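Long-range contacts in cysteine desulfurase (Thermococcus onnurineus, PDB 5B89), which probably takes the sulfur from L-cysteine with the help of pyridoxal 5'-phosphate and passes it to a sulfur carrier, releasing L-alanine: residues K104-S109 against A231-K236; F207-A212 against L225-L230. One frame throughout, in Å; residues are numbered along the deposited sequence.

Interaction 1: K104-S109 against A231-K236; sequences KNTSES and AFSGHK. With PLP (pyridoxal-5'-phosphate), chain G; ALA (alanine), chain H.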
loop_
_atom_site.group_PDB
_atom_site.type_symbol
_atom_site.label_atom_id
_atom_site.label_comp_id
_atom_site.label_asym_id
_atom_site.label_seq_id
_atom_site.Cartn_x
_atom_site.Cartn_y
_atom_site.Cartn_z
ATOM N N LYS B 104 0.401 3.901 -0.326
ATOM C CA LYS B 104 -0.179 2.996 -1.325
ATOM C C LYS B 104 -0.708 3.689 -2.566
ATOM O O LYS B 104 -0.812 3.115 -3.580
ATOM C CB LYS B 104 -1.250 2.047 -0.740
ATOM C CG LYS B 104 -2.639 2.551 -0.769
ATOM C CD LYS B 104 -3.644 1.438 -0.477
ATOM C CE LYS B 104 -3.535 1.133 0.993
ATOM N NZ LYS B 104 -3.757 2.366 1.835
ATOM N N ASN B 105 -1.032 4.952 -2.416
ATOM C CA ASN B 105 -1.601 5.761 -3.486
ATOM C C ASN B 105 -1.772 7.215 -3.028
ATOM O O ASN B 105 -1.527 7.520 -1.922
ATOM C CB ASN B 105 -2.964 5.194 -3.966
ATOM C CG ASN B 105 -3.986 5.039 -2.846
ATOM O OD1 ASN B 105 -4.008 5.744 -1.919
ATOM N ND2 ASN B 105 -4.806 4.037 -2.986
ATOM N N THR B 106 -2.218 8.048 -3.941
ATOM C CA THR B 106 -2.437 9.492 -3.613
ATOM C C THR B 106 -3.429 9.636 -2.530
ATOM O O THR B 106 -3.315 10.468 -1.638
ATOM C CB THR B 106 -2.884 10.274 -4.838
ATOM O OG1 THR B 106 -1.852 10.311 -5.829
ATOM C CG2 THR B 106 -3.292 11.648 -4.533
ATOM N N SER B 107 -4.491 8.817 -2.582
ATOM C CA SER B 107 -5.593 8.910 -1.615
ATOM C C SER B 107 -5.045 8.664 -0.180
ATOM O O SER B 107 -5.383 9.500 0.750
ATOM C CB SER B 107 -6.664 7.913 -1.905
ATOM O OG SER B 107 -7.205 8.176 -3.220
ATOM N N GLU B 108 -4.235 7.638 0.029
ATOM C CA GLU B 108 -3.588 7.404 1.328
ATOM C C GLU B 108 -2.764 8.662 1.694
ATOM O O GLU B 108 -2.894 9.187 2.811
ATOM C CB GLU B 108 -2.743 6.154 1.383
ATOM C CG GLU B 108 -2.088 5.935 2.734
ATOM C CD GLU B 108 -1.072 4.771 2.740
ATOM O OE1 GLU B 108 -1.247 3.818 1.985
ATOM O OE2 GLU B 108 -0.235 4.735 3.662
ATOM N N SER B 109 -1.921 9.149 0.759
ATOM C CA SER B 109 -1.107 10.311 1.067
ATOM C C SER B 109 -1.904 11.523 1.542
ATOM O O SER B 109 -1.552 12.125 2.601
ATOM C CB SER B 109 -0.356 10.730 -0.166
ATOM O OG SER B 109 0.566 9.743 -0.599
ATOM N N ALA B 231 1.285 15.002 -3.106
ATOM C CA ALA B 231 0.943 13.531 -3.215
ATOM C C ALA B 231 0.857 13.183 -4.694
ATOM O O ALA B 231 0.400 13.981 -5.512
ATOM C CB ALA B 231 -0.417 13.310 -2.584
ATOM N N PHE B 232 1.341 12.010 -5.069
ATOM C CA PHE B 232 1.086 11.433 -6.385
ATOM C C PHE B 232 1.049 9.931 -6.333
ATOM O O PHE B 232 1.378 9.351 -5.321
ATOM C CB PHE B 232 2.007 11.964 -7.436
ATOM C CG PHE B 232 3.426 11.533 -7.375
ATOM C CD1 PHE B 232 3.819 10.405 -8.094
ATOM C CD2 PHE B 232 4.402 12.247 -6.708
ATOM C CE1 PHE B 232 5.098 10.019 -8.170
ATOM C CE2 PHE B 232 5.704 11.861 -6.803
ATOM C CZ PHE B 232 6.070 10.701 -7.516
ATOM N N SER B 233 0.559 9.326 -7.429
ATOM C CA SER B 233 0.392 7.844 -7.547
ATOM C C SER B 233 1.311 7.277 -8.573
ATOM O O SER B 233 1.333 7.791 -9.717
ATOM C CB SER B 233 -1.040 7.445 -7.968
ATOM O OG SER B 233 -1.976 7.810 -6.887
ATOM N N GLY B 234 2.045 6.205 -8.269
ATOM C CA GLY B 234 2.906 5.608 -9.254
ATOM C C GLY B 234 2.263 5.019 -10.451
ATOM O O GLY B 234 2.847 5.028 -11.531
ATOM N N HIS B 235 1.032 4.565 -10.313
ATOM C CA HIS B 235 0.344 3.862 -11.403
ATOM C C HIS B 235 -0.236 4.687 -12.521
ATOM O O HIS B 235 -0.695 4.199 -13.483
ATOM C CB HIS B 235 -0.749 2.946 -10.868
ATOM C CG HIS B 235 -1.932 3.661 -10.304
ATOM N ND1 HIS B 235 -3.045 3.913 -11.049
ATOM C CD2 HIS B 235 -2.171 4.185 -9.087
ATOM C CE1 HIS B 235 -3.914 4.569 -10.321
ATOM N NE2 HIS B 235 -3.415 4.742 -9.120
ATOM N N LYS B 236 -0.182 5.977 -12.300
ATOM C CA LYS B 236 -0.681 6.942 -13.266
ATOM C C LYS B 236 0.417 7.422 -14.212
ATOM O O LYS B 236 1.022 6.616 -14.787
ATOM C CB LYS B 236 -1.432 8.074 -12.562
ATOM C CG LYS B 236 -2.771 7.588 -11.954
ATOM C CD LYS B 236 -3.546 8.633 -11.202
ATOM C CE LYS B 236 -4.865 8.097 -10.625
ATOM N NZ LYS B 236 -5.750 9.267 -10.575
HETATM N N1 PLP G . -6.561 13.008 -7.318
HETATM C C2 PLP G . -6.595 13.144 -8.672
HETATM C C2A PLP G . -6.570 14.512 -9.319
HETATM C C3 PLP G . -6.697 11.959 -9.422
HETATM O O3 PLP G . -6.729 12.038 -10.775
HETATM C C4 PLP G . -6.676 10.698 -8.774
HETATM C C4A PLP G . -6.854 9.409 -9.670
HETATM C C5 PLP G . -6.555 10.668 -7.360
HETATM C C6 PLP G . -6.517 11.833 -6.624
HETATM C C5A PLP G . -6.581 9.314 -6.659
HETATM O O4P PLP G . -5.372 8.575 -7.013
HETATM P P PLP G . -5.352 7.147 -6.413
HETATM O O1P PLP G . -4.133 6.575 -6.956
HETATM O O2P PLP G . -6.610 6.462 -6.951
HETATM O O3P PLP G . -5.414 7.256 -4.962
HETATM N N ALA H . -8.078 9.602 -10.565
HETATM C CA ALA H . -8.538 8.430 -11.461
HETATM C C ALA H . -9.871 8.580 -12.233
HETATM O O ALA H . -10.279 9.756 -12.386
HETATM C CB ALA H . -8.602 7.043 -10.792
HETATM O OXT ALA H . -10.522 7.639 -12.820
#
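T106 and S233 join the start of helix 106-117 to the end of strand 229-233, with S233 OG as the shared acceptor. S233 OG accepts the backbone N-H of T106 at 3.0 Å and the hydroxyl of T106 (OG1) at 2.7 Å; it donates in turn to the cofactor phosphate, a very short bond of 2.5 Å to PLP O1P. Along T106, CB comes near S233 OG and PLP O4P, methyl CG2 lies between the cofactor ring carbon C6 and A231 CB, and OG1, besides its bond to S233, lies 3.0 Å from F232 C. With OG1 beside the backbone N (chi1 -65°), both donors of T106 converge on the serine oxygen. Farther along the helix, S109 CB rests on A231 CB at 3.5 Å, while the S109 hydroxyl bonds to T103.

The phosphate is gripped from both segments. S107 gives its N-H and its OG to PLP O3P, and H235 brings its ring edge to O1P, with NE2 2.9 Å away. N105 caps the helix, its OD1 taking the N-H of E108 nearly along the C=O axis; its ND2 is hydrogen-bonded to the carbonyls of A286 and T288 of the second subunit. K236 NZ is covalently bonded to PLP C4A, which also carries the alanine N at 1.5 Å, consistent with a geminal-diamine intermediate. A helix N-terminus holding the phosphate beside the cofactor-linked lysine marks the fold-type I PLP-enzyme active site.

Interaction 2: F207-A212 against L225-L230; sequences FVVDAA and LHADFL. With PLP (pyridoxal-5'-phosphate), chain G.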
loop_
_atom_site.group_PDB
_atom_site.type_symbol
_atom_site.label_atom_id
_atom_site.label_comp_id
_atom_site.label_asym_id
_atom_site.label_seq_id
_atom_site.Cartn_x
_atom_site.Cartn_y
_atom_site.Cartn_z
ATOM N N PHE B 207 0.468 24.723 2.236
ATOM C CA PHE B 207 0.071 24.422 0.831
ATOM C C PHE B 207 0.234 22.891 0.494
ATOM O O PHE B 207 1.362 22.438 0.538
ATOM C CB PHE B 207 0.881 25.308 -0.081
ATOM C CG PHE B 207 0.325 25.383 -1.520
ATOM C CD1 PHE B 207 -0.994 25.726 -1.756
ATOM C CD2 PHE B 207 1.175 25.092 -2.571
ATOM C CE1 PHE B 207 -1.447 25.806 -3.089
ATOM C CE2 PHE B 207 0.744 25.145 -3.869
ATOM C CZ PHE B 207 -0.545 25.528 -4.144
ATOM N N VAL B 208 -0.862 22.327 0.185
ATOM C CA VAL B 208 -0.954 20.892 -0.162
ATOM C C VAL B 208 -1.334 20.753 -1.622
ATOM O O VAL B 208 -2.351 21.313 -2.057
ATOM C CB VAL B 208 -1.969 20.245 0.702
ATOM C CG1 VAL B 208 -2.099 18.726 0.432
ATOM C CG2 VAL B 208 -1.751 20.436 2.201
ATOM N N VAL B 209 -0.546 19.954 -2.345
ATOM C CA VAL B 209 -0.756 19.806 -3.805
ATOM C C VAL B 209 -1.125 18.294 -4.087
ATOM O O VAL B 209 -0.328 17.397 -3.769
ATOM C CB VAL B 209 0.422 20.204 -4.642
ATOM C CG1 VAL B 209 0.178 20.031 -6.120
ATOM C CG2 VAL B 209 0.793 21.663 -4.363
ATOM N N ASP B 210 -2.253 18.080 -4.726
ATOM C CA ASP B 210 -2.640 16.768 -5.273
ATOM C C ASP B 210 -2.127 16.728 -6.685
ATOM O O ASP B 210 -2.727 17.337 -7.624
ATOM C CB ASP B 210 -4.172 16.564 -5.215
ATOM C CG ASP B 210 -4.701 15.308 -5.955
ATOM O OD1 ASP B 210 -3.842 14.649 -6.572
ATOM O OD2 ASP B 210 -5.958 15.139 -6.008
ATOM N N ALA B 211 -0.985 16.046 -6.926
ATOM C CA ALA B 211 -0.303 15.946 -8.195
ATOM C C ALA B 211 -0.619 14.576 -8.861
ATOM O O ALA B 211 0.168 14.169 -9.743
ATOM C CB ALA B 211 1.164 16.207 -8.039
ATOM N N ALA B 212 -1.703 13.966 -8.520
ATOM C CA ALA B 212 -1.961 12.603 -9.045
ATOM C C ALA B 212 -2.086 12.671 -10.543
ATOM O O ALA B 212 -1.711 11.684 -11.186
ATOM C CB ALA B 212 -3.183 12.027 -8.421
ATOM N N LEU B 225 6.503 24.909 -7.087
ATOM C CA LEU B 225 5.124 24.932 -6.716
ATOM C C LEU B 225 4.877 25.497 -5.314
ATOM O O LEU B 225 3.749 25.620 -4.872
ATOM C CB LEU B 225 4.571 23.504 -6.783
ATOM C CG LEU B 225 4.497 22.915 -8.179
ATOM C CD1 LEU B 225 3.941 21.478 -8.044
ATOM C CD2 LEU B 225 3.752 23.736 -9.270
ATOM N N HIS B 226 5.977 25.730 -4.584
ATOM C CA HIS B 226 5.875 26.151 -3.186
ATOM C C HIS B 226 5.114 25.232 -2.293
ATOM O O HIS B 226 4.461 25.548 -1.342
ATOM C CB HIS B 226 5.282 27.577 -3.022
ATOM C CG HIS B 226 5.900 28.602 -3.922
ATOM N ND1 HIS B 226 5.371 29.051 -5.128
ATOM C CD2 HIS B 226 7.126 29.152 -3.806
ATOM C CE1 HIS B 226 6.237 29.911 -5.665
ATOM N NE2 HIS B 226 7.298 29.993 -4.878
ATOM N N ALA B 227 5.253 23.923 -2.608
ATOM C CA ALA B 227 4.562 22.892 -1.849
ATOM C C ALA B 227 5.163 22.621 -0.450
ATOM O O ALA B 227 6.337 22.528 -0.310
ATOM C CB ALA B 227 4.566 21.555 -2.677
ATOM N N ASP B 228 4.262 22.490 0.499
ATOM C CA ASP B 228 4.585 21.965 1.813
ATOM C C ASP B 228 4.317 20.430 1.891
ATOM O O ASP B 228 5.068 19.711 2.552
ATOM C CB ASP B 228 3.805 22.666 2.886
ATOM C CG ASP B 228 4.207 24.198 2.960
ATOM O OD1 ASP B 228 5.399 24.489 2.943
ATOM O OD2 ASP B 228 3.221 24.950 3.009
ATOM N N PHE B 229 3.253 19.995 1.230
ATOM C CA PHE B 229 2.932 18.550 1.091
ATOM C C PHE B 229 2.545 18.388 -0.321
ATOM O O PHE B 229 1.875 19.232 -0.939
ATOM C CB PHE B 229 1.823 18.159 2.014
ATOM C CG PHE B 229 2.164 18.321 3.464
ATOM C CD1 PHE B 229 2.015 19.518 4.075
ATOM C CD2 PHE B 229 2.579 17.240 4.221
ATOM C CE1 PHE B 229 2.344 19.646 5.424
ATOM C CE2 PHE B 229 2.950 17.364 5.560
ATOM C CZ PHE B 229 2.802 18.550 6.142
ATOM N N LEU B 230 2.896 17.198 -0.858
ATOM C CA LEU B 230 2.553 16.865 -2.266
ATOM C C LEU B 230 2.338 15.392 -2.399
ATOM O O LEU B 230 3.113 14.653 -1.800
ATOM C CB LEU B 230 3.535 17.391 -3.232
ATOM C CG LEU B 230 3.234 17.194 -4.722
ATOM C CD1 LEU B 230 3.755 18.312 -5.533
ATOM C CD2 LEU B 230 3.834 15.903 -5.202
HETATM N N1 PLP G . -6.561 13.008 -7.318
HETATM C C2 PLP G . -6.595 13.144 -8.672
HETATM C C2A PLP G . -6.570 14.512 -9.319
HETATM C C3 PLP G . -6.697 11.959 -9.422
HETATM O O3 PLP G . -6.729 12.038 -10.775
HETATM C C4 PLP G . -6.676 10.698 -8.774
HETATM C C4A PLP G . -6.854 9.409 -9.670
HETATM C C5 PLP G . -6.555 10.668 -7.360
HETATM C C6 PLP G . -6.517 11.833 -6.624
HETATM C C5A PLP G . -6.581 9.314 -6.659
HETATM O O4P PLP G . -5.372 8.575 -7.013
HETATM P P PLP G . -5.352 7.147 -6.413
HETATM O O1P PLP G . -4.133 6.575 -6.956
HETATM O O2P PLP G . -6.610 6.462 -6.951
HETATM O O3P PLP G . -5.414 7.256 -4.962
#
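F207 and D228 start a parallel strand pairing in the large central sheet of the PLP-dependent transferase fold, where strand 206-210 runs beside 229-233. The carbonyl of F207 takes two donors: D228 N lies 2.9 Å from F207 O, and F229 N lies 3.2 Å from F207 O. The N-H of F207 is satisfied by a side chain: D228 OD2 accepts it at 2.9 Å on its anti side, while OD1 of the same carboxylate forms a salt bridge with R250. One step on, V209 N donates to F229 O. On the other edge of the strand, the backbones of V208 and D210 bond to V178, V180 and H182. V209 CB meets L230 CD1 on one face of the sheet, and A211 CB packs on L230 CD2.

Chi1 of D210 (171°) puts CG anti to the backbone N. Its OD2 lies 2.6 Å from PLP N1, and OD1 closes an Asx turn by accepting the N-H of A212 at 3.0 Å. An alanine in place of D210 would probably leave the pyridine nitrogen without its carboxylate mate and the A212 N-H without its acceptor. At the far end of the strand, the ring edge of F207 lies against backbone oxygens, CE2 being 3.2 Å from L225 O.

Overall arrangement
From the N terminus, the chain passes through strand 100-103 into segment 104-109, where helix 106-117 begins, then builds strands 126-129, 151-154 and 177-181 before reaching 207-212. Interaction 2 closes a short loop of 12 residues, without helix or strand, and strand 229-233 then lies beside 206-210. The same strand runs on into 231-236, where interaction 1 closes a much longer loop of 121 residues that encloses the smaller one. The two contacts therefore share strand 229-233 and meet directly: A231 probably hydrogen-bonds with V209 and A211, and T106 packs on A212. Together they tie sheet and helix 106-117 around one cofactor, interaction 1 at its phosphate and lysine link, interaction 2 at its pyridine nitrogen.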